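Deoxyuridine 5'-triphosphate nucleotidohydrolase (Entamoeba histolytica, PDB 3LQW) probably hydrolyses dUTP to dUMP and diphosphate with the help of magnesium, supplying a thymidine nucleotide precursor and keeping uracil out of DNA. Local coordinates at residues A[55-60]-A[118-123]; A[61-66]-A[110-115]; A[80-85]-A[99-104]. All blocks are in the same frame, centred on the assembly; numbering follows the deposited sequence.

Contact 1 of 3, residues A[55-60]-A[118-123]. With EDO (1,2-ethanediol), chain B.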
# COMPACT_ATOMS: atom_id res chain seq x y z
N ASN A 55 3.38 24.34 7.58
CA ASN A 55 4.39 23.86 8.49
C ASN A 55 3.71 22.93 9.50
O ASN A 55 2.55 23.12 9.85
CB ASN A 55 5.04 25.02 9.26
CG ASN A 55 5.73 25.99 8.35
OD1 ASN A 55 6.35 25.64 7.38
ND2 ASN A 55 5.70 27.26 8.75
N PHE A 56 4.43 21.93 9.99
CA PHE A 56 3.87 21.01 10.97
C PHE A 56 5.00 20.33 11.71
O PHE A 56 6.13 20.31 11.24
CB PHE A 56 2.92 19.97 10.33
CG PHE A 56 3.57 19.08 9.32
CD1 PHE A 56 3.67 19.46 7.99
CD2 PHE A 56 4.09 17.84 9.70
CE1 PHE A 56 4.28 18.66 7.07
CE2 PHE A 56 4.71 17.06 8.80
CZ PHE A 56 4.78 17.42 7.48
N ILE A 57 4.66 19.81 12.88
CA ILE A 57 5.60 19.07 13.72
C ILE A 57 4.95 17.76 14.12
O ILE A 57 3.78 17.72 14.49
CB ILE A 57 6.00 19.90 14.99
CG1 ILE A 57 6.67 21.21 14.56
CG2 ILE A 57 6.93 19.16 15.89
CD1 ILE A 57 6.92 22.25 15.71
N ILE A 58 5.68 16.67 13.99
CA ILE A 58 5.20 15.36 14.44
C ILE A 58 6.12 14.86 15.55
O ILE A 58 7.32 14.67 15.33
CB ILE A 58 5.15 14.29 13.35
CG1 ILE A 58 4.66 14.86 12.01
CG2 ILE A 58 4.25 13.12 13.84
CD1 ILE A 58 4.53 13.80 10.93
N GLN A 59 5.56 14.67 16.73
CA GLN A 59 6.32 14.14 17.85
C GLN A 59 6.74 12.68 17.60
O GLN A 59 6.11 11.98 16.81
CB GLN A 59 5.55 14.30 19.15
CG GLN A 59 5.19 15.70 19.50
CD GLN A 59 6.36 16.53 19.81
OE1 GLN A 59 7.31 16.05 20.43
NE2 GLN A 59 6.31 17.80 19.42
N PRO A 60 7.79 12.21 18.31
CA PRO A 60 8.21 10.83 18.15
C PRO A 60 7.07 9.85 18.40
O PRO A 60 6.35 9.98 19.40
CB PRO A 60 9.32 10.68 19.22
CG PRO A 60 9.62 12.01 19.71
CD PRO A 60 8.60 12.97 19.28
N ASN A 118 12.37 8.11 17.06
CA ASN A 118 12.50 8.75 18.37
C ASN A 118 12.71 10.26 18.32
O ASN A 118 12.87 10.88 19.38
CB ASN A 118 13.64 8.11 19.17
CG ASN A 118 13.38 6.70 19.53
OD1 ASN A 118 12.25 6.35 19.91
ND2 ASN A 118 14.42 5.86 19.50
N GLU A 119 12.70 10.85 17.13
CA GLU A 119 12.96 12.28 16.95
C GLU A 119 11.75 13.02 16.45
O GLU A 119 10.99 12.51 15.63
CB GLU A 119 14.10 12.51 15.98
CG GLU A 119 15.45 12.14 16.56
CD GLU A 119 15.60 10.67 16.77
OE1 GLU A 119 15.51 9.92 15.79
OE2 GLU A 119 15.85 10.24 17.92
N ILE A 120 11.59 14.27 16.86
CA ILE A 120 10.59 15.17 16.30
C ILE A 120 10.85 15.33 14.80
O ILE A 120 12.01 15.50 14.39
CB ILE A 120 10.62 16.55 16.99
CG1 ILE A 120 10.23 16.44 18.45
CG2 ILE A 120 9.78 17.58 16.25
CD1 ILE A 120 10.61 17.67 19.29
N PHE A 121 9.80 15.28 13.99
CA PHE A 121 9.88 15.55 12.58
C PHE A 121 9.31 16.94 12.30
O PHE A 121 8.16 17.22 12.64
CB PHE A 121 9.07 14.51 11.78
CG PHE A 121 9.14 14.75 10.28
CD1 PHE A 121 10.28 14.41 9.57
CD2 PHE A 121 8.10 15.35 9.62
CE1 PHE A 121 10.36 14.61 8.21
CE2 PHE A 121 8.18 15.59 8.26
CZ PHE A 121 9.32 15.20 7.56
N ASN A 122 10.11 17.78 11.65
CA ASN A 122 9.69 19.14 11.28
C ASN A 122 9.40 19.20 9.80
O ASN A 122 10.28 19.03 8.93
CB ASN A 122 10.79 20.13 11.65
CG ASN A 122 11.04 20.22 13.16
OD1 ASN A 122 12.14 19.92 13.61
ND2 ASN A 122 10.05 20.61 13.92
N GLY A 123 8.13 19.41 9.49
CA GLY A 123 7.69 19.58 8.11
C GLY A 123 7.46 21.04 7.79
O GLY A 123 6.96 21.80 8.64
C1 EDO B . 15.93 6.33 15.70
O1 EDO B . 15.22 7.39 16.32
C2 EDO B . 15.25 5.04 16.11
O2 EDO B . 13.87 5.07 15.75

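Contact 2 of 3, residues A[61-66]-A[110-115]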
# COMPACT_ATOMS: atom_id res chain seq x y z
N HIS A 61 6.91 8.88 17.52
CA HIS A 61 5.92 7.82 17.67
C HIS A 61 4.51 8.34 17.72
O HIS A 61 3.63 7.65 18.22
CB HIS A 61 6.28 6.89 18.85
CG HIS A 61 7.61 6.22 18.67
ND1 HIS A 61 7.82 5.24 17.71
CD2 HIS A 61 8.84 6.46 19.22
CE1 HIS A 61 9.10 4.90 17.70
NE2 HIS A 61 9.73 5.61 18.61
N GLU A 62 4.25 9.47 17.08
CA GLU A 62 2.92 10.05 16.91
C GLU A 62 2.63 10.24 15.44
O GLU A 62 3.40 9.80 14.58
CB GLU A 62 2.81 11.37 17.69
CG GLU A 62 2.93 11.16 19.19
CD GLU A 62 2.55 12.37 20.05
OE1 GLU A 62 2.13 13.40 19.50
OE2 GLU A 62 2.72 12.27 21.26
N ARG A 63 1.55 10.91 15.10
CA ARG A 63 1.08 11.03 13.73
C ARG A 63 0.53 12.43 13.52
O ARG A 63 0.19 13.11 14.50
CB ARG A 63 -0.01 10.00 13.41
CG ARG A 63 -1.33 10.22 14.09
CD ARG A 63 -2.23 9.01 13.99
NE ARG A 63 -3.56 9.27 14.55
CZ ARG A 63 -3.87 9.27 15.83
NH1 ARG A 63 -2.98 8.93 16.73
NH2 ARG A 63 -5.11 9.59 16.20
N PHE A 64 0.35 12.84 12.27
CA PHE A 64 -0.18 14.15 11.96
C PHE A 64 -0.87 14.10 10.60
O PHE A 64 -0.36 13.50 9.67
CB PHE A 64 0.94 15.20 11.93
CG PHE A 64 0.44 16.63 11.83
CD1 PHE A 64 0.28 17.27 10.61
CD2 PHE A 64 0.12 17.33 12.96
CE1 PHE A 64 -0.22 18.58 10.53
CE2 PHE A 64 -0.34 18.66 12.86
CZ PHE A 64 -0.51 19.23 11.65
N LEU A 65 -2.04 14.73 10.52
CA LEU A 65 -2.80 14.82 9.27
C LEU A 65 -2.39 16.09 8.52
O LEU A 65 -2.69 17.21 8.95
CB LEU A 65 -4.29 14.88 9.60
CG LEU A 65 -5.20 14.89 8.37
CD1 LEU A 65 -5.15 13.57 7.61
CD2 LEU A 65 -6.66 15.26 8.71
N VAL A 66 -1.67 15.91 7.44
CA VAL A 66 -1.09 17.01 6.65
C VAL A 66 -2.02 17.41 5.48
O VAL A 66 -2.43 16.58 4.69
CB VAL A 66 0.31 16.67 6.09
CG1 VAL A 66 0.95 17.94 5.42
CG2 VAL A 66 1.23 16.14 7.20
N LYS A 110 -5.70 14.97 2.16
CA LYS A 110 -4.97 15.11 3.41
C LYS A 110 -4.31 13.76 3.69
O LYS A 110 -4.91 12.73 3.42
CB LYS A 110 -5.89 15.51 4.56
CG LYS A 110 -6.65 16.82 4.30
CD LYS A 110 -7.38 17.26 5.57
CE LYS A 110 -8.21 18.45 5.32
NZ LYS A 110 -9.01 18.77 6.54
N VAL A 111 -3.05 13.83 4.12
CA VAL A 111 -2.12 12.70 4.22
C VAL A 111 -1.87 12.43 5.72
O VAL A 111 -1.42 13.35 6.40
CB VAL A 111 -0.67 13.07 3.50
CG1 VAL A 111 0.29 11.93 3.63
CG2 VAL A 111 -0.90 13.49 2.00
N ILE A 112 -2.07 11.20 6.21
CA ILE A 112 -1.69 10.88 7.58
C ILE A 112 -0.25 10.34 7.59
O ILE A 112 0.06 9.32 6.99
CB ILE A 112 -2.72 9.96 8.23
CG1 ILE A 112 -2.49 9.86 9.74
CG2 ILE A 112 -2.78 8.61 7.54
CD1 ILE A 112 -2.98 11.05 10.51
N LEU A 113 0.62 11.10 8.22
CA LEU A 113 2.03 10.74 8.41
C LEU A 113 2.24 10.18 9.80
O LEU A 113 1.85 10.81 10.78
CB LEU A 113 2.96 11.95 8.19
CG LEU A 113 2.98 12.61 6.80
CD1 LEU A 113 4.02 13.73 6.78
CD2 LEU A 113 3.26 11.58 5.70
N PHE A 114 2.83 9.00 9.88
CA PHE A 114 3.23 8.38 11.12
C PHE A 114 4.73 8.59 11.27
O PHE A 114 5.50 8.25 10.36
CB PHE A 114 2.96 6.87 11.13
CG PHE A 114 1.51 6.49 11.12
CD1 PHE A 114 0.80 6.34 12.29
CD2 PHE A 114 0.85 6.20 9.92
CE1 PHE A 114 -0.52 5.97 12.28
CE2 PHE A 114 -0.50 5.85 9.93
CZ PHE A 114 -1.16 5.72 11.10
N ASN A 115 5.16 9.10 12.41
CA ASN A 115 6.58 9.27 12.72
C ASN A 115 7.03 8.10 13.59
O ASN A 115 6.81 8.12 14.81
CB ASN A 115 6.80 10.60 13.46
CG ASN A 115 8.23 10.84 13.86
OD1 ASN A 115 9.12 10.02 13.56
ND2 ASN A 115 8.46 11.93 14.57

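Contact 3 of 3, residues A[80-85]-A[99-104]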
# COMPACT_ATOMS: atom_id res chain seq x y z
N GLY A 80 -6.60 6.99 -6.55
CA GLY A 80 -5.32 7.54 -6.14
C GLY A 80 -4.90 6.89 -4.84
O GLY A 80 -5.57 7.02 -3.83
N ARG A 81 -3.76 6.22 -4.88
CA ARG A 81 -3.19 5.63 -3.67
C ARG A 81 -2.13 6.55 -3.14
O ARG A 81 -1.22 6.96 -3.84
CB ARG A 81 -2.55 4.28 -3.96
CG ARG A 81 -2.08 3.56 -2.67
CD ARG A 81 -1.49 2.22 -2.92
NE ARG A 81 -0.19 2.26 -3.59
CZ ARG A 81 0.98 2.37 -2.96
NH1 ARG A 81 1.02 2.56 -1.64
NH2 ARG A 81 2.12 2.25 -3.61
N ILE A 82 -2.23 6.82 -1.84
CA ILE A 82 -1.23 7.58 -1.15
C ILE A 82 -0.08 6.65 -0.77
O ILE A 82 -0.30 5.59 -0.16
CB ILE A 82 -1.83 8.05 0.17
CG1 ILE A 82 -3.11 8.84 -0.09
CG2 ILE A 82 -0.78 8.71 0.98
CD1 ILE A 82 -2.88 9.89 -0.97
N ALA A 83 1.12 7.02 -1.19
CA ALA A 83 2.34 6.22 -0.94
C ALA A 83 3.40 7.05 -0.26
O ALA A 83 3.46 8.27 -0.41
CB ALA A 83 2.89 5.64 -2.24
N PRO A 84 4.29 6.42 0.53
CA PRO A 84 5.34 7.16 1.21
C PRO A 84 6.47 7.55 0.27
O PRO A 84 6.81 6.81 -0.65
CB PRO A 84 5.84 6.15 2.28
CG PRO A 84 5.22 4.88 1.96
CD PRO A 84 4.34 4.98 0.84
N ARG A 85 7.09 8.68 0.55
CA ARG A 85 8.36 9.02 -0.09
C ARG A 85 9.48 8.22 0.56
O ARG A 85 9.61 8.16 1.80
CB ARG A 85 8.63 10.48 0.08
CG ARG A 85 7.67 11.37 -0.59
CD ARG A 85 8.16 12.82 -0.53
NE ARG A 85 9.43 12.98 -1.24
CZ ARG A 85 10.45 13.75 -0.82
NH1 ARG A 85 10.35 14.47 0.29
NH2 ARG A 85 11.57 13.80 -1.52
N GLY A 99 -3.86 4.86 1.98
CA GLY A 99 -5.25 5.10 1.78
C GLY A 99 -5.61 5.26 0.33
O GLY A 99 -4.89 4.92 -0.62
N VAL A 100 -6.75 5.82 0.18
CA VAL A 100 -7.52 5.59 -1.04
C VAL A 100 -8.22 6.87 -1.26
O VAL A 100 -9.04 7.30 -0.46
CB VAL A 100 -8.68 4.42 -0.97
CG1 VAL A 100 -9.63 4.47 -2.14
CG2 VAL A 100 -8.06 3.06 -0.78
N ILE A 101 -7.93 7.46 -2.40
CA ILE A 101 -8.65 8.61 -2.93
C ILE A 101 -9.52 8.07 -4.05
O ILE A 101 -9.02 7.70 -5.13
CB ILE A 101 -7.70 9.73 -3.43
CG1 ILE A 101 -6.72 10.17 -2.32
CG2 ILE A 101 -8.52 10.93 -3.96
CD1 ILE A 101 -7.40 10.70 -1.01
N ASP A 102 -10.82 8.02 -3.80
CA ASP A 102 -11.76 7.51 -4.74
C ASP A 102 -11.95 8.47 -5.93
O ASP A 102 -11.83 9.68 -5.78
CB ASP A 102 -13.09 7.28 -3.98
CG ASP A 102 -12.93 6.35 -2.72
OD1 ASP A 102 -12.43 5.23 -2.87
OD2 ASP A 102 -13.31 6.74 -1.58
N GLU A 103 -12.29 7.92 -7.08
CA GLU A 103 -12.60 8.69 -8.27
C GLU A 103 -13.76 9.72 -8.08
O GLU A 103 -13.83 10.73 -8.79
CB GLU A 103 -12.86 7.67 -9.39
CG GLU A 103 -13.50 8.13 -10.56
CD GLU A 103 -14.02 7.02 -11.49
OE1 GLU A 103 -13.71 5.78 -11.43
OE2 GLU A 103 -14.71 7.47 -12.38
N ASP A 104 -14.64 9.44 -7.11
CA ASP A 104 -15.77 10.31 -6.78
C ASP A 104 -15.48 11.28 -5.63
O ASP A 104 -16.33 12.10 -5.29
CB ASP A 104 -17.10 9.51 -6.56
CG ASP A 104 -17.00 8.32 -5.53
OD1 ASP A 104 -16.00 8.17 -4.82
OD2 ASP A 104 -17.98 7.51 -5.44

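Contact 1 of 3, residues A[55-60]-A[118-123]
G123 lies against the phenyl ring of F56, and it has more surface covered by the opposite strand than any other residue here, the ring over its CA being part of that cover. The CA stands over one face of the ring, 3.8 Å from the centroid and 16° off the normal, which meets the geometry of a CH-pi contact. The torsion that permits it is chi1 of F56, 62°, which tucks CG between the backbone N and the carbonyl carbon and brings the ring across the neighbouring strand, over G123. Two backbone bonds frame the same pair: F56 N to G123 O at 2.9 Å and G123 N to F56 O at 2.8 Å.

F121 stands on the same side of the ribbon as F56. The edge of its ring receives CE2 of F56, 3.8 Å from F121 CE2, while I58 runs alongside it, pointing the same way. The backbones of I58 and F121 are joined by two nearly straight bonds.

I120 works on the other side. Its CG2 presses on I57 CG2 at 3.3 Å, tighter than usual for two carbons, and its CG1 approaches P60 CD at 3.9 Å. Farther out, O1 of an ethanediol, probably from the crystallisation liquor, accepts a bond from N118 N and donates one to E119 OE1.

The F56 ring also meets that of F64, their planes about 10° apart, and F121 meets Y92 edge to face. The whole is a two-stranded antiparallel ribbon, its aromatic side laid on strands 63-73 and 108-115, the inner pair of a four-stranded sheet in the jelly-roll-like fold of trimeric dUTPases.

Contact 2 of 3, residues A[61-66]-A[110-115]
R63 to V66 pair with V111 to F114 as antiparallel strands, the two inner members of a four-stranded sheet; the short strand axes run at 164° to each other. Bonds in both directions join F64 to L113 and V66 to V111, with V66 N to V111 O at 2.8 Å. Toward H61, E62 O receives N115 N at 2.9 Å, whereas H61 N reaches N115 O by a bent, weak bond.

On one face R63 lies beside F114, pointing the same way. Its chi1 of 69° sets CG between the backbone N and the carbonyl carbon, and the chain then extends from CG to NE, carrying CD along the ring to 3.9 Å from F114 CE1; the guanidinium and ring planes are 33° apart. L65 CD1 packs on K110 CB at 3.7 Å. In the jelly-roll-like fold of trimeric dUTPases this face is turned to a neighbouring chain. R63 NH2 bonds to L90 O of the second subunit, and F114 meets H116 of that subunit edge to face.

V66 and L113 lie on the opposite face, with F64; the touch of V66 CG2 on L113 CD1 is tentative, since L113 has two conformers. At the sheet's end, N115 ND2 bonds to I58 O and E119 O, while H61 NE2 bonds to N118 OD1.

Contact 3 of 3, residues A[80-85]-A[99-104]
G80 and I101 form an antiparallel hydrogen-bonded pair, with G80 N to I101 O at 2.9 Å and I101 N to G80 O at 2.8 Å. The pairing attaches the short, weakly bonded strand at about 100-101 to the edge of a five-stranded antiparallel sheet of the dUTPase barrel, a jelly-roll-like fold. It fades quickly along the chain: the next bond, I82 N to G99 O, is weak at 3.5 Å, and G99 is deposited in two conformers, so little rests on it.

Of the side chains, R81 makes only a glancing contact across the pair, its CG passing G99 O, and even this is doubtful because G99 is modelled twice. The rest of the arginine has other work. With CG opposite the backbone N (chi1 -173°), the chain runs out and then bends at chi3, 70°, and its polar end leaves the contact: NE forms a salt bridge with E135, while NH2 bonds to Y79 OH and A98 O of the third subunit. R81 also packs on R81 of both neighbouring subunits, so the three arginines gather in the middle of the trimer.

Past the paired residues, D102 OD1 accepts a bond from A46 N of the second subunit. Such crossings between chains are consistent with the active sites of trimeric dUTPases, which are built at subunit boundaries.

On the buried side I82 and I101 converge at a slant: I101 CB stands 3.5 Å from G80 O, and I82 CD1 reaches I101 CG1 at 4.1 Å.

In the fold
From the N terminus, the chain enters contact 1 at 55-60 and passes directly into contact 2 at 61-66, then reaches contact 3 at 80-85. After the helix 86-92 and strand 94-96 it returns in reverse order: 99-104 closes contact 3, 110-115 closes contact 2 and 118-123 closes contact 1. The three loops are therefore nested, none crossing another. Contacts 1 and 2 touch, with centres about 9 Å apart, and tie the two-stranded ribbon to the four-stranded sheet. Contact 3 belongs to the five-stranded sheet, its centre about 15 Å from that of contact 2, and both of these reach the second subunit.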